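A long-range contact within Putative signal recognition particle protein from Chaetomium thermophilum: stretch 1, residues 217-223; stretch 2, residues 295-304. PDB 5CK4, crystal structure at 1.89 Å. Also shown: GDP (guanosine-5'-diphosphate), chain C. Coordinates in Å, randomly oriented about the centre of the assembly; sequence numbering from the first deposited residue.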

# COMPACT_ATOMS: atom_id res chain seq x y z
N ALA A 217 1.87 2.31 5.62
CA ALA A 217 2.04 1.95 7.02
C ALA A 217 3.53 1.89 7.37
O ALA A 217 4.26 0.97 6.95
CB ALA A 217 1.35 0.63 7.31
N ALA A 218 4.00 2.90 8.10
CA ALA A 218 5.41 3.00 8.45
C ALA A 218 5.65 2.20 9.73
O ALA A 218 5.53 2.75 10.84
CB ALA A 218 5.82 4.48 8.61
N ASN A 219 5.99 0.92 9.56
CA ASN A 219 6.09 -0.07 10.62
C ASN A 219 7.39 0.02 11.44
O ASN A 219 8.34 0.68 11.03
CB ASN A 219 5.98 -1.49 10.02
CG ASN A 219 5.70 -2.56 11.07
OD1 ASN A 219 5.10 -2.27 12.11
ND2 ASN A 219 6.12 -3.79 10.80
N LYS A 220 7.41 -0.69 12.57
CA LYS A 220 8.56 -0.81 13.47
C LYS A 220 8.87 0.49 14.22
O LYS A 220 10.03 0.77 14.52
CB LYS A 220 9.83 -1.38 12.76
CG LYS A 220 9.53 -2.60 11.83
CD LYS A 220 10.76 -3.44 11.52
CE LYS A 220 10.42 -4.53 10.50
NZ LYS A 220 11.62 -5.39 10.15
N GLN A 221 7.84 1.28 14.54
CA GLN A 221 8.05 2.50 15.32
C GLN A 221 8.48 2.25 16.77
O GLN A 221 8.81 3.19 17.50
CB GLN A 221 6.80 3.40 15.28
CG GLN A 221 6.48 3.96 13.91
CD GLN A 221 7.48 5.00 13.44
OE1 GLN A 221 8.04 5.75 14.24
NE2 GLN A 221 7.71 5.05 12.13
N ASP A 222 8.51 0.99 17.18
CA ASP A 222 9.05 0.62 18.49
C ASP A 222 10.57 0.82 18.52
O ASP A 222 11.15 1.04 19.57
CB ASP A 222 8.70 -0.82 18.83
CG ASP A 222 9.15 -1.80 17.75
OD1 ASP A 222 8.75 -1.63 16.58
OD2 ASP A 222 9.90 -2.75 18.08
N LEU A 223 11.20 0.73 17.35
CA LEU A 223 12.66 0.83 17.27
C LEU A 223 13.11 2.27 17.40
O LEU A 223 12.52 3.17 16.82
CB LEU A 223 13.16 0.24 15.94
CG LEU A 223 12.93 -1.27 15.77
CD1 LEU A 223 13.39 -1.74 14.38
CD2 LEU A 223 13.65 -2.04 16.85
N GLY A 295 2.33 6.05 11.07
CA GLY A 295 3.24 5.19 11.82
C GLY A 295 2.54 4.15 12.66
O GLY A 295 1.37 4.31 13.05
N GLY A 296 3.25 3.06 12.94
CA GLY A 296 2.74 2.04 13.84
C GLY A 296 3.78 0.97 14.09
O GLY A 296 4.92 1.08 13.63
N ASN A 297 3.39 -0.06 14.83
CA ASN A 297 4.27 -1.19 15.10
C ASN A 297 3.46 -2.45 15.43
O ASN A 297 2.38 -2.36 16.00
CB ASN A 297 5.26 -0.85 16.22
CG ASN A 297 4.57 -0.54 17.54
OD1 ASN A 297 3.95 0.51 17.68
ND2 ASN A 297 4.68 -1.45 18.50
N VAL A 298 3.99 -3.60 15.05
CA VAL A 298 3.33 -4.88 15.26
C VAL A 298 3.78 -5.52 16.58
O VAL A 298 3.01 -6.20 17.25
CB VAL A 298 3.60 -5.85 14.08
CG1 VAL A 298 2.98 -7.21 14.33
CG2 VAL A 298 3.07 -5.26 12.79
N ILE A 299 5.04 -5.29 16.95
CA ILE A 299 5.57 -5.81 18.20
C ILE A 299 6.30 -4.69 18.94
O ILE A 299 6.54 -3.64 18.36
CB ILE A 299 6.53 -7.00 17.98
CG1 ILE A 299 7.83 -6.53 17.33
CG2 ILE A 299 5.88 -8.07 17.12
CD1 ILE A 299 8.84 -7.65 17.12
N GLY A 300 6.62 -4.90 20.21
CA GLY A 300 7.33 -3.89 20.99
C GLY A 300 6.44 -2.78 21.52
O GLY A 300 5.25 -2.75 21.25
N ASP A 301 7.03 -1.87 22.28
CA ASP A 301 6.30 -0.73 22.84
C ASP A 301 6.17 0.41 21.82
O ASP A 301 7.16 0.82 21.23
CB ASP A 301 7.03 -0.18 24.06
CG ASP A 301 7.03 -1.15 25.21
OD1 ASP A 301 6.04 -1.89 25.37
OD2 ASP A 301 8.03 -1.15 25.97
N GLY A 302 4.95 0.92 21.64
CA GLY A 302 4.73 1.98 20.67
C GLY A 302 3.26 2.22 20.40
O GLY A 302 2.41 1.76 21.16
N PRO A 303 2.95 2.95 19.31
CA PRO A 303 1.57 3.31 18.94
C PRO A 303 0.70 2.11 18.60
O PRO A 303 -0.53 2.21 18.62
CB PRO A 303 1.75 4.15 17.66
CG PRO A 303 3.20 4.45 17.55
CD PRO A 303 3.95 3.43 18.34
N GLY A 304 1.33 0.99 18.26
CA GLY A 304 0.62 -0.23 17.91
C GLY A 304 0.03 -0.21 16.52
O GLY A 304 0.46 0.56 15.65
PB GDP C . 7.63 -9.93 5.81
O1B GDP C . 6.49 -10.91 5.78
O2B GDP C . 7.16 -8.60 5.24
O3B GDP C . 8.82 -10.37 5.00
O3A GDP C . 8.12 -9.63 7.31
PA GDP C . 8.02 -10.60 8.60
O1A GDP C . 6.60 -10.69 9.08
O2A GDP C . 8.65 -11.94 8.36
O5' GDP C . 8.87 -9.67 9.57
C5' GDP C . 10.25 -9.44 9.30
C4' GDP C . 10.95 -9.25 10.63
O4' GDP C . 10.56 -8.00 11.20
C3' GDP C . 10.57 -10.33 11.64
O3' GDP C . 11.73 -10.59 12.43
C2' GDP C . 9.53 -9.65 12.52
O2' GDP C . 9.52 -10.15 13.86
C1' GDP C . 10.03 -8.22 12.51
N9 GDP C . 8.95 -7.25 12.78
C8 GDP C . 7.72 -7.19 12.23
N7 GDP C . 7.03 -6.13 12.72
C5 GDP C . 7.83 -5.49 13.57
C6 GDP C . 7.73 -4.31 14.44
O6 GDP C . 6.67 -3.63 14.45
N1 GDP C . 8.81 -3.98 15.18
C2 GDP C . 9.95 -4.70 15.17
N2 GDP C . 10.99 -4.31 15.95
N3 GDP C . 10.11 -5.80 14.40
C4 GDP C . 9.10 -6.23 13.61

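Two backbone hydrogen bonds join the stretches. Near the end of the strand, A218 pairs with G295 in a parallel bridge, and G296 N donates to A218 O (3.1 Å); Q221 N then donates to G296 O (3.1 Å). Beside these bonds the backbones also make CA-H...O contacts, G295 CA to A218 O (3.5 Å) and N219 CA to G296 O (3.4 Å). Glycine suits both positions in stretch 2: a CB on G295 would sit tightly against Q221 CG, and one on G296 would clash with G304 O.

Beyond the strand, K220 begins a type I turn to L223, closed by L223 N donating to K220 O (3.1 Å). N219, with chi1 at -165° (t), carries its amide end nearer the other stretch although its CA-to-CB bond points sideways. N219 OD1 accepts a weak hydrogen bond from K220 N (2.8 Å) and lies 3.3 Å from N297 CA. K220 instead points away from stretch 2; its chi1 is m and the rest of the chain is extended, all t, so that K220 NZ reaches GDP O4' (3.0 Å). The long aliphatic chain thus spans the distance to the sugar.

Q221 points toward stretch 2. Its m, m conformation folds the side chain back toward A218, in its own stretch, where Q221 NE2 makes a weak hydrogen bond to A218 O (3.4 Å), while Q221 CG packs against G295 CA at 4.0 Å.

D222 is the residue most covered by the other stretch. Its chi1 of 55° (p) presents the carboxylate to guanine: GDP N1 donates to D222 OD1 (2.7 Å) and GDP N2 to D222 OD2 (2.9 Å). A short acidic side chain supplies two acceptors for the two donors on this edge of the base. On its other contacts, D222 CB lies 3.3 Å from D301 O and 4.0 Å from G300 CA. A CB on G300 would clash with D222 OD2, and the positive phi of G300 also favours glycine.

N297 organises stretch 2 from within. With chi1 at 62° (p), its amide uses both ends: N297 OD1 accepts from G304 N (2.7 Å) and N297 ND2 donates to I299 O (2.9 Å), tying the loop together, while N297 CB rests 3.6 Å from D222 OD1. The loop also presents V298 N to GDP O6 (2.7 Å), with I299 N adding a weak bond to GDP O6 (3.4 Å). These are backbone donors, so the side chain of V298 is free to pack, V298 CG2 lying 3.7 Å from N219 OD1.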